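Local coordinates for protein protoporphyrinogen oxidase (Exiguobacterium sibiricum, PDB 3LOV) that probably oxidises coproporphyrinogen III to coproporphyrin III with molecular oxygen, using bound FAD, in the coproporphyrin-dependent route to heme b, at residues T120-E125 and D160-K165; V313-D318 and Q382-D387. All blocks are in the same frame, centred on the assembly; numbering follows the deposited sequence. Where two conformers were deposited one is given.

Interaction 1: residues T120-E125 and D160-K165; sequences TLLTEE and DALVEK
Leu121 and Leu122 run past the side of helix 160-172 at a backbone spacing of 7.2 Å between Leu121 CA and Lys165 CA and 7.4 Å between Leu122 CA and Ala161 CA, and no hydrogen bond joins the two segments. Leu122 supplies most of the apolar surface on its side, and its two methyls divide the work. CD1 rests on the aliphatic part of Lys165, 4.0 Å from Lys165 CB and about as far from its CD, while CD2 meets CD1 of Leu162 at 4.1 Å, the two leucine side chains crossing at about a right angle. The segment 120-125 is the lead-in to helix 124-135: Thr123 sits at the N-cap and its side chain caps a backbone N beyond the segment. The contact sets the turn leading into this helix against the flank of helix 160-172, in a mainly helical part of the chain. Lys165 carries its CG opposite the carbonyl carbon (chi1 -64°) and is extended from there on, which lays the chain alongside Leu122 CD1 and up to the backbone carbonyl of Leu121; its CD comes within 3.6 Å of Leu121 O. NZ stays 4.0 Å from that same Leu121 O and has its salt bridge with Glu126 instead. The Leu121 side chain, near Lys165 O, also touches Ile92 and Asp94 of strand 90-94. Val130 of helix 124-135 touches both Leu122 and Leu162.

Interaction 2: residues V313-D318 and Q382-D387; sequences VTMIFD and QAVLQD
Val384 has CG1 trans to its backbone N (chi1 168°) and Val313 is set the same way, which turns CG2 of each, lying opposite its own carbonyl carbon, into the gap between strand and helix. The motif is a helix packed on one face of a mixed beta-sheet: strand 307-318 lies between strands 357-364 and 400-411, and helix 377-392 crosses it at -61° with the short axes 9.9 Å apart. The valines meet tip to tip, Val313 CG2 to Val384 CG2 at 3.9 Å. Two residues along, Met315, deposited as selenomethionine, also points at the helix, in keeping with the alternation of a beta-strand, whereas Thr314 between them faces away and touches Val359 and Arg361. Met315 slides past Val384 in the opposite direction, its SE 4.0 Å from Val384 CG1, so the two branches of Val384 serve two successive inward-facing strand residues. The methyl end of Met315 then reaches Leu385, but that approach is modelled too close for its details to be trusted. Val384 also touches Ala362 and Val364 of the adjoining strand 357-364. An alanine here would probably strip Val313 CG2 and Met315 SE of the methyls they rest on and open a gap between helix and sheet. Val401 of strand 400-411 touches both Val313 and Met315, and on the same helix Leu380 touches Val313 and Leu388 touches Met315, extending the apolar seam. On the exposed side of the helix the amides of two glutamines one turn apart are linked: Gln386 NE2 donates to Gln382 OE1 at 3.0 Å, in the carbonyl plane and on a lone pair, with an N-H...O angle of 152°.

In the fold
Interaction 1 and interaction 2 hold different elements and do not touch: their centres lie 30 Å apart, their nearest atoms about 17 Å, and the first closes along the chain before the second opens. In each, three of the four touching residues are buried in the fold, so both are largely interior; the partly exposed one is Lys165 in interaction 1 and Leu385 in interaction 2. Neither has a hydrogen bond across it. At 120-125 with 160-165, a helix lead-in meets a helix, and the lysine combines an aliphatic contact with a salt bridge to Glu126. Between 313-318 and 382-387, a strand meets a helix through apolar side chains alone. The Val313 side chain is about 11 Å from FAD, yet both contacts lie away from the annotated binding residues.

Interaction 1: residues T120-E125 and D160-K165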
ATOM      1  N   THR A 120     -13.482  24.294   9.319  1.00 33.35           N
ATOM      2  CA  THR A 120     -12.487  25.344   9.416  1.00 34.00           C
ATOM      3  C   THR A 120     -11.325  25.127   8.436  1.00 33.63           C
ATOM      4  O   THR A 120     -10.384  25.891   8.402  1.00 35.51           O
ATOM      5  CB  THR A 120     -11.937  25.437  10.898  1.00 34.79           C
ATOM      6  OG1 THR A 120     -11.547  24.130  11.367  1.00 37.47           O
ATOM      7  CG2 THR A 120     -12.993  25.995  11.846  1.00 33.62           C
ATOM      8  N   LEU A 121     -11.407  24.099   7.609  1.00 33.15           N
ATOM      9  CA  LEU A 121     -10.272  23.681   6.806  1.00 31.17           C
ATOM     10  C   LEU A 121     -10.148  24.578   5.589  1.00 31.31           C
ATOM     11  O   LEU A 121      -9.054  24.804   5.068  1.00 32.69           O
ATOM     12  CB  LEU A 121     -10.466  22.207   6.422  1.00 30.67           C
ATOM     13  CG  LEU A 121      -9.379  21.278   5.901  1.00 31.03           C
ATOM     14  CD1 LEU A 121      -8.060  21.402   6.623  1.00 20.74           C
ATOM     15  CD2 LEU A 121      -9.941  19.868   6.039  1.00 32.30           C
ATOM     16  N   LEU A 122     -11.285  25.092   5.133  1.00 31.18           N
ATOM     17  CA  LEU A 122     -11.315  26.031   4.016  1.00 31.58           C
ATOM     18  C   LEU A 122     -11.804  27.391   4.549  1.00 29.91           C
ATOM     19  O   LEU A 122     -12.491  27.467   5.558  1.00 29.08           O
ATOM     20  CB  LEU A 122     -12.252  25.498   2.921  1.00 32.69           C
ATOM     21  CG  LEU A 122     -11.599  24.572   1.887  1.00 36.59           C
ATOM     22  CD1 LEU A 122     -10.995  23.347   2.578  1.00 31.52           C
ATOM     23  CD2 LEU A 122     -12.589  24.160   0.765  1.00 31.66           C
ATOM     24  N   THR A 123     -11.434  28.462   3.877  1.00 29.54           N
ATOM     25  CA  THR A 123     -11.995  29.772   4.194  1.00 31.58           C
ATOM     26  C   THR A 123     -13.462  29.837   3.723  1.00 35.10           C
ATOM     27  O   THR A 123     -13.924  28.990   2.935  1.00 33.96           O
ATOM     28  CB  THR A 123     -11.251  30.867   3.464  1.00 30.34           C
ATOM     29  OG1 THR A 123     -11.527  30.725   2.058  1.00 28.48           O
ATOM     30  CG2 THR A 123      -9.687  30.788   3.761  1.00 25.46           C
ATOM     31  N   GLU A 124     -14.176  30.862   4.177  1.00 34.26           N
ATOM     32  CA  GLU A 124     -15.589  31.062   3.833  0.50 35.51           C
ATOM     33  C   GLU A 124     -15.738  31.157   2.331  1.00 34.47           C
ATOM     34  O   GLU A 124     -16.635  30.567   1.732  1.00 33.87           O
ATOM     35  CB  GLU A 124     -16.132  32.364   4.452  0.50 37.05           C
ATOM     36  CG  GLU A 124     -17.605  32.625   4.134  0.50 37.03           C
ATOM     37  CD  GLU A 124     -18.489  31.434   4.477  0.50 37.82           C
ATOM     38  OE1 GLU A 124     -18.407  30.960   5.625  0.50 41.96           O
ATOM     39  OE2 GLU A 124     -19.258  30.966   3.604  0.50 37.02           O
ATOM     40  N   GLU A 125     -14.846  31.929   1.724  1.00 29.41           N
ATOM     41  CA  GLU A 125     -14.873  32.110   0.302  1.00 29.42           C
ATOM     42  C   GLU A 125     -14.655  30.800  -0.449  1.00 27.59           C
ATOM     43  O   GLU A 125     -15.348  30.525  -1.427  1.00 29.48           O
ATOM     44  CB  GLU A 125     -13.813  33.118  -0.108  1.00 31.20           C
ATOM     45  CG  GLU A 125     -13.581  33.191  -1.592  1.00 40.49           C
ATOM     46  CD  GLU A 125     -12.824  34.436  -2.030  1.00 53.10           C
ATOM     47  OE1 GLU A 125     -12.627  35.361  -1.206  1.00 59.69           O
ATOM     48  OE2 GLU A 125     -12.440  34.488  -3.221  1.00 58.00           O
ATOM     49  N   ASP A 160      -9.457  24.064  -6.824  1.00 26.50           N
ATOM     50  CA  ASP A 160      -8.101  23.735  -6.371  1.00 24.70           C
ATOM     51  C   ASP A 160      -7.984  23.637  -4.869  1.00 23.67           C
ATOM     52  O   ASP A 160      -7.339  22.706  -4.357  1.00 24.83           O
ATOM     53  CB  ASP A 160      -7.090  24.767  -6.864  1.00 23.39           C
ATOM     54  CG  ASP A 160      -6.946  24.786  -8.356  1.00 23.61           C
ATOM     55  OD1 ASP A 160      -6.974  23.725  -9.042  1.00 27.56           O
ATOM     56  OD2 ASP A 160      -6.746  25.893  -8.872  1.00 34.33           O
ATOM     57  N   ALA A 161      -8.617  24.561  -4.155  1.00 22.76           N
ATOM     58  CA  ALA A 161      -8.558  24.563  -2.705  1.00 22.65           C
ATOM     59  C   ALA A 161      -9.004  23.236  -2.085  1.00 24.03           C
ATOM     60  O   ALA A 161      -8.336  22.690  -1.199  1.00 24.29           O
ATOM     61  CB  ALA A 161      -9.412  25.743  -2.123  1.00 21.36           C
ATOM     62  N   LEU A 162     -10.145  22.707  -2.519  1.00 26.33           N
ATOM     63  CA  LEU A 162     -10.663  21.465  -1.872  1.00 24.06           C
ATOM     64  C   LEU A 162      -9.743  20.271  -2.214  1.00 21.99           C
ATOM     65  O   LEU A 162      -9.446  19.424  -1.376  1.00 25.19           O
ATOM     66  CB  LEU A 162     -12.116  21.184  -2.288  1.00 22.90           C
ATOM     67  CG  LEU A 162     -12.853  19.978  -1.646  1.00 27.97           C
ATOM     68  CD1 LEU A 162     -13.158  20.236  -0.191  1.00 25.03           C
ATOM     69  CD2 LEU A 162     -14.168  19.627  -2.421  1.00 22.32           C
ATOM     70  N   VAL A 163      -9.317  20.200  -3.458  1.00 22.52           N
ATOM     71  CA  VAL A 163      -8.400  19.139  -3.875  1.00 23.14           C
ATOM     72  C   VAL A 163      -7.108  19.168  -3.054  1.00 24.80           C
ATOM     73  O   VAL A 163      -6.671  18.135  -2.502  1.00 21.95           O
ATOM     74  CB  VAL A 163      -8.074  19.253  -5.379  1.00 23.46           C
ATOM     75  CG1 VAL A 163      -6.851  18.424  -5.721  1.00 21.17           C
ATOM     76  CG2 VAL A 163      -9.259  18.815  -6.186  1.00 12.96           C
ATOM     77  N   GLU A 164      -6.528  20.366  -2.922  1.00 24.21           N
ATOM     78  CA  GLU A 164      -5.259  20.529  -2.183  1.00 23.32           C
ATOM     79  C   GLU A 164      -5.332  20.366  -0.699  1.00 20.18           C
ATOM     80  O   GLU A 164      -4.499  19.684  -0.118  1.00 21.33           O
ATOM     81  CB  GLU A 164      -4.640  21.907  -2.489  1.00 22.86           C
ATOM     82  CG  GLU A 164      -4.274  21.988  -3.896  1.00 15.49           C
ATOM     83  CD  GLU A 164      -3.898  23.355  -4.377  1.00 26.20           C
ATOM     84  OE1 GLU A 164      -3.699  24.280  -3.559  1.00 27.77           O
ATOM     85  OE2 GLU A 164      -3.793  23.476  -5.593  1.00 19.23           O
ATOM     86  N   LYS A 165      -6.331  20.991  -0.078  1.00 23.18           N
ATOM     87  CA  LYS A 165      -6.445  21.033   1.371  1.00 23.89           C
ATOM     88  C   LYS A 165      -7.101  19.800   1.963  1.00 22.36           C
ATOM     89  O   LYS A 165      -6.889  19.488   3.155  1.00 22.23           O
ATOM     90  CB  LYS A 165      -7.222  22.287   1.836  1.00 24.39           C
ATOM     91  CG  LYS A 165      -6.505  23.597   1.506  1.00 25.09           C
ATOM     92  CD  LYS A 165      -7.316  24.828   1.948  1.00 26.29           C
ATOM     93  CE  LYS A 165      -6.488  26.100   1.808  1.00 32.50           C
ATOM     94  NZ  LYS A 165      -7.105  27.273   2.521  1.00 44.21           N
TER

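Interaction 2: residues V313-D318 and Q382-D387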
ATOM      1  N   VAL A 313       7.796   5.197  12.555  1.00 23.86           N
ATOM      2  CA  VAL A 313       8.441   5.474  13.827  1.00 21.25           C
ATOM      3  C   VAL A 313       7.331   5.344  14.871  1.00 21.22           C
ATOM      4  O   VAL A 313       6.391   6.120  14.875  1.00 19.97           O
ATOM      5  CB  VAL A 313       9.133   6.859  13.848  1.00 23.96           C
ATOM      6  CG1 VAL A 313       9.840   7.097  15.228  1.00 17.14           C
ATOM      7  CG2 VAL A 313      10.123   6.978  12.676  1.00 17.03           C
ATOM      8  N   THR A 314       7.413   4.297  15.678  1.00 20.76           N
ATOM      9  CA  THR A 314       6.373   3.964  16.627  1.00 25.79           C
ATOM     10  C   THR A 314       6.899   4.306  17.998  1.00 24.05           C
ATOM     11  O   THR A 314       8.003   3.926  18.333  1.00 23.94           O
ATOM     12  CB  THR A 314       5.980   2.473  16.579  1.00 27.37           C
ATOM     13  OG1 THR A 314       5.259   2.200  15.361  1.00 28.68           O
ATOM     14  CG2 THR A 314       5.101   2.127  17.786  1.00 23.13           C
HETATM   15  N   MSE A 315       6.115   5.064  18.762  1.00 25.94           N
HETATM   16  CA  MSE A 315       6.485   5.458  20.135  1.00 27.93           C
HETATM   17  C   MSE A 315       5.486   4.888  21.142  1.00 28.52           C
HETATM   18  O   MSE A 315       4.285   5.148  21.029  1.00 27.08           O
HETATM   19  CB  MSE A 315       6.488   6.973  20.250  1.00 28.09           C
HETATM   20  CG  MSE A 315       7.658   7.612  19.561  1.00 36.28           C
HETATM   21 SE   MSE A 315       7.251   9.400  18.973  0.75 48.27          SE
HETATM   22  CE  MSE A 315       9.102   9.874  18.997  1.00 45.04           C
ATOM     23  N   ILE A 316       6.008   4.104  22.089  1.00 29.28           N
ATOM     24  CA  ILE A 316       5.231   3.449  23.127  1.00 30.31           C
ATOM     25  C   ILE A 316       5.353   4.321  24.368  1.00 31.57           C
ATOM     26  O   ILE A 316       6.439   4.574  24.844  1.00 28.88           O
ATOM     27  CB  ILE A 316       5.757   2.024  23.456  1.00 30.96           C
ATOM     28  CG1 ILE A 316       5.414   1.030  22.327  1.00 32.45           C
ATOM     29  CG2 ILE A 316       5.154   1.534  24.807  1.00 29.05           C
ATOM     30  CD1 ILE A 316       6.266  -0.241  22.307  1.00 26.62           C
ATOM     31  N   PHE A 317       4.215   4.775  24.876  1.00 37.19           N
ATOM     32  CA  PHE A 317       4.146   5.555  26.109  1.00 40.25           C
ATOM     33  C   PHE A 317       3.364   4.810  27.152  1.00 45.52           C
ATOM     34  O   PHE A 317       2.409   4.100  26.816  1.00 49.18           O
ATOM     35  CB  PHE A 317       3.367   6.835  25.859  1.00 38.91           C
ATOM     36  CG  PHE A 317       3.988   7.727  24.844  1.00 42.82           C
ATOM     37  CD1 PHE A 317       4.937   8.677  25.225  1.00 32.42           C
ATOM     38  CD2 PHE A 317       3.636   7.615  23.502  1.00 30.18           C
ATOM     39  CE1 PHE A 317       5.513   9.522  24.280  1.00 42.27           C
ATOM     40  CE2 PHE A 317       4.198   8.453  22.564  1.00 42.40           C
ATOM     41  CZ  PHE A 317       5.146   9.405  22.942  1.00 40.54           C
ATOM     42  N   ASP A 318       3.699   5.016  28.422  1.00 50.04           N
ATOM     43  CA  ASP A 318       2.816   4.568  29.495  1.00 51.73           C
ATOM     44  C   ASP A 318       1.429   5.185  29.263  1.00 52.20           C
ATOM     45  O   ASP A 318       1.316   6.305  28.756  1.00 51.06           O
ATOM     46  CB  ASP A 318       3.387   4.934  30.875  1.00 53.40           C
ATOM     47  CG  ASP A 318       4.405   3.913  31.373  1.00 53.42           C
ATOM     48  OD1 ASP A 318       4.103   2.699  31.297  1.00 47.30           O
ATOM     49  OD2 ASP A 318       5.498   4.320  31.841  1.00 61.05           O
ATOM     50  N   GLN A 382      14.319  12.300  16.437  1.00 33.20           N
ATOM     51  CA  GLN A 382      14.246  13.670  16.925  1.00 35.42           C
ATOM     52  C   GLN A 382      13.246  14.502  16.089  1.00 32.50           C
ATOM     53  O   GLN A 382      12.424  15.220  16.645  1.00 33.98           O
ATOM     54  CB  GLN A 382      15.659  14.297  16.964  1.00 37.05           C
ATOM     55  CG  GLN A 382      15.730  15.751  17.472  1.00 46.80           C
ATOM     56  CD  GLN A 382      15.015  15.961  18.805  1.00 54.30           C
ATOM     57  OE1 GLN A 382      14.324  16.965  18.994  1.00 62.33           O
ATOM     58  NE2 GLN A 382      15.163  15.008  19.726  1.00 55.62           N
ATOM     59  N   ALA A 383      13.284  14.357  14.764  1.00 31.31           N
ATOM     60  CA  ALA A 383      12.342  15.046  13.891  1.00 29.68           C
ATOM     61  C   ALA A 383      10.895  14.643  14.212  1.00 29.89           C
ATOM     62  O   ALA A 383      10.023  15.499  14.338  1.00 27.66           O
ATOM     63  CB  ALA A 383      12.659  14.742  12.429  1.00 28.66           C
ATOM     64  N   VAL A 384      10.651  13.342  14.338  1.00 29.18           N
ATOM     65  CA  VAL A 384       9.305  12.849  14.662  1.00 27.65           C
ATOM     66  C   VAL A 384       8.857  13.398  16.034  1.00 29.78           C
ATOM     67  O   VAL A 384       7.709  13.846  16.193  1.00 30.52           O
ATOM     68  CB  VAL A 384       9.212  11.280  14.606  1.00 25.02           C
ATOM     69  CG1 VAL A 384       7.880  10.763  15.237  1.00 27.16           C
ATOM     70  CG2 VAL A 384       9.292  10.782  13.189  1.00 17.17           C
ATOM     71  N   LEU A 385       9.757  13.369  17.012  1.00 31.35           N
ATOM     72  CA  LEU A 385       9.420  13.852  18.365  1.00 34.12           C
ATOM     73  C   LEU A 385       9.082  15.331  18.380  1.00 35.07           C
ATOM     74  O   LEU A 385       8.068  15.727  18.965  1.00 36.77           O
ATOM     75  CB  LEU A 385      10.529  13.569  19.376  1.00 34.06           C
ATOM     76  CG  LEU A 385      10.197  12.304  20.156  1.00 41.01           C
ATOM     77  CD1 LEU A 385      11.450  11.535  20.648  1.00 43.49           C
ATOM     78  CD2 LEU A 385       9.210  12.635  21.271  1.00 44.30           C
ATOM     79  N   GLN A 386       9.914  16.141  17.738  1.00 35.73           N
ATOM     80  CA  GLN A 386       9.629  17.566  17.638  1.00 38.41           C
ATOM     81  C   GLN A 386       8.255  17.836  17.016  1.00 35.79           C
ATOM     82  O   GLN A 386       7.532  18.740  17.445  1.00 35.11           O
ATOM     83  CB  GLN A 386      10.664  18.257  16.772  1.00 38.85           C
ATOM     84  CG  GLN A 386      12.051  18.243  17.352  1.00 51.26           C
ATOM     85  CD  GLN A 386      13.006  19.136  16.579  1.00 56.96           C
ATOM     86  OE1 GLN A 386      12.574  20.019  15.817  1.00 52.48           O
ATOM     87  NE2 GLN A 386      14.310  18.925  16.785  1.00 55.43           N
ATOM     88  N   ASP A 387       7.930  17.106  15.956  1.00 32.55           N
ATOM     89  CA  ASP A 387       6.653  17.319  15.287  1.00 31.08           C
ATOM     90  C   ASP A 387       5.564  17.048  16.286  1.00 30.21           C
ATOM     91  O   ASP A 387       4.699  17.884  16.490  1.00 32.03           O
ATOM     92  CB  ASP A 387       6.487  16.412  14.054  1.00 31.76           C
ATOM     93  CG  ASP A 387       7.263  16.905  12.836  1.00 34.81           C
ATOM     94  OD1 ASP A 387       7.803  18.017  12.891  1.00 33.98           O
ATOM     95  OD2 ASP A 387       7.327  16.184  11.804  1.00 31.41           O
TER